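Local coordinates for protein CooJ (Rhodospirillum rubrum, PDB 6HK5) that binds nickel and probably serves as a metallochaperone that helps supply the metal to carbon monoxide dehydrogenase, at residues Leu16-Leu20 and Leu61-Leu65. Numbering follows the deposited sequence.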
# COMPACT_ATOMS: atom_id res chain seq x y z
N LEU A 16 1.63 -11.05 -0.16
CA LEU A 16 2.67 -11.08 -1.19
C LEU A 16 2.10 -11.46 -2.55
O LEU A 16 2.51 -10.89 -3.57
CB LEU A 16 3.79 -12.05 -0.80
CG LEU A 16 4.85 -11.57 0.21
CD1 LEU A 16 5.90 -12.64 0.47
CD2 LEU A 16 5.52 -10.31 -0.31
N ALA A 17 1.15 -12.40 -2.60
CA ALA A 17 0.60 -12.80 -3.89
C ALA A 17 -0.26 -11.69 -4.49
O ALA A 17 -0.15 -11.39 -5.68
CB ALA A 17 -0.20 -14.09 -3.75
N HIS A 18 -1.14 -11.10 -3.68
CA HIS A 18 -1.93 -9.96 -4.12
C HIS A 18 -1.03 -8.84 -4.61
O HIS A 18 -1.30 -8.22 -5.65
CB HIS A 18 -2.82 -9.44 -2.98
CG HIS A 18 -3.85 -10.42 -2.50
ND1 HIS A 18 -4.24 -11.52 -3.23
CD2 HIS A 18 -4.61 -10.43 -1.38
CE1 HIS A 18 -5.17 -12.18 -2.57
NE2 HIS A 18 -5.42 -11.54 -1.44
N PHE A 19 0.05 -8.56 -3.87
CA PHE A 19 0.93 -7.45 -4.20
C PHE A 19 1.68 -7.69 -5.50
O PHE A 19 1.84 -6.78 -6.31
CB PHE A 19 1.93 -7.22 -3.06
CG PHE A 19 2.98 -6.19 -3.37
CD1 PHE A 19 2.76 -4.85 -3.12
CD2 PHE A 19 4.20 -6.57 -3.92
CE1 PHE A 19 3.73 -3.90 -3.41
CE2 PHE A 19 5.19 -5.63 -4.20
CZ PHE A 19 4.95 -4.29 -3.95
N LEU A 20 2.17 -8.91 -5.69
CA LEU A 20 2.85 -9.24 -6.94
C LEU A 20 1.90 -9.14 -8.12
O LEU A 20 2.23 -8.54 -9.15
CB LEU A 20 3.48 -10.64 -6.84
CG LEU A 20 4.83 -10.69 -6.11
CD1 LEU A 20 5.23 -12.12 -5.73
CD2 LEU A 20 5.91 -10.08 -6.98
N LEU A 61 11.11 -11.48 -4.66
CA LEU A 61 9.95 -11.59 -3.78
C LEU A 61 9.25 -12.93 -3.97
O LEU A 61 8.74 -13.52 -3.00
CB LEU A 61 8.97 -10.45 -4.05
CG LEU A 61 9.10 -9.21 -3.18
CD1 LEU A 61 8.04 -8.20 -3.61
CD2 LEU A 61 8.98 -9.57 -1.69
N ASN A 62 9.23 -13.43 -5.21
CA ASN A 62 8.67 -14.76 -5.45
C ASN A 62 9.43 -15.83 -4.67
O ASN A 62 8.83 -16.77 -4.16
CB ASN A 62 8.70 -15.06 -6.95
CG ASN A 62 7.53 -14.44 -7.69
OD1 ASN A 62 6.43 -15.00 -7.73
ND2 ASN A 62 7.76 -13.27 -8.30
N ALA A 63 10.75 -15.69 -4.55
CA ALA A 63 11.50 -16.68 -3.79
C ALA A 63 11.14 -16.63 -2.31
O ALA A 63 11.01 -17.68 -1.66
CB ALA A 63 13.00 -16.46 -4.01
N VAL A 64 10.94 -15.43 -1.76
CA VAL A 64 10.38 -15.30 -0.41
C VAL A 64 9.05 -16.04 -0.31
O VAL A 64 8.88 -16.92 0.54
CB VAL A 64 10.22 -13.81 -0.04
CG1 VAL A 64 9.41 -13.70 1.23
CG2 VAL A 64 11.58 -13.14 0.10
N LEU A 65 8.10 -15.70 -1.19
CA LEU A 65 6.79 -16.36 -1.21
C LEU A 65 6.91 -17.88 -1.21
O LEU A 65 6.18 -18.57 -0.49
CB LEU A 65 5.99 -15.90 -2.45
CG LEU A 65 4.54 -16.37 -2.64
CD1 LEU A 65 3.67 -16.08 -1.45
CD2 LEU A 65 3.90 -15.76 -3.88
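Leu16 meets Leu61, Val64 and Leu65 where helices 5-35 and 42-67 pack as the two arms of an antiparallel helical hairpin, the histidine-bearing N-terminal part of CooJ. The local axes lie 10.6 Å apart at an angle of 155°, and no hydrogen bond crosses between the segments; the contact is side-chain packing, mostly apolar. Leu16 splits its two methyls between partners: CD1 meets Val64 CG1 at 3.7 Å, the two side chains crossing at about a right angle, while CD2 touches Leu61 CD2 at 3.8 Å. Its stem is covered too, since Leu16 CB lies 4.1 Å from Leu65 CD1. Ala17 adds a looser methyl contact with Leu65 CD2. Phe19 swings CG anti to the backbone N (chi1 173°), which places ring atom CE2 3.9 Å from Leu61 CD1. The same ring stacks with His26 of a second subunit, and this histidine also packs on Leu16 and Leu61; the contact therefore borders the subunit interface near the nickel, about 8 Å from the Phe19 side chain. One turn after Leu16, Leu20 brings CD2 to Leu61 CB and CD1 to Leu65 CD2, and also meets Asn62. Asn62 starts away from helix 5-35, but its torsion (chi1 -82°) sets CG anti to the carbonyl carbon and returns the amide over the leucine methyls, while ND2 hydrogen-bonds Arg58 O one turn back. An alanine here would remove that amide, and the Leu20 methyls would probably lose cover on this side while Arg58 O lost its side-chain donor. Both amide ends touch the leucine: Leu20 CD1 lies 3.7 Å from Asn62 OD1, and Leu20 CD2 3.9 Å from Asn62 ND2.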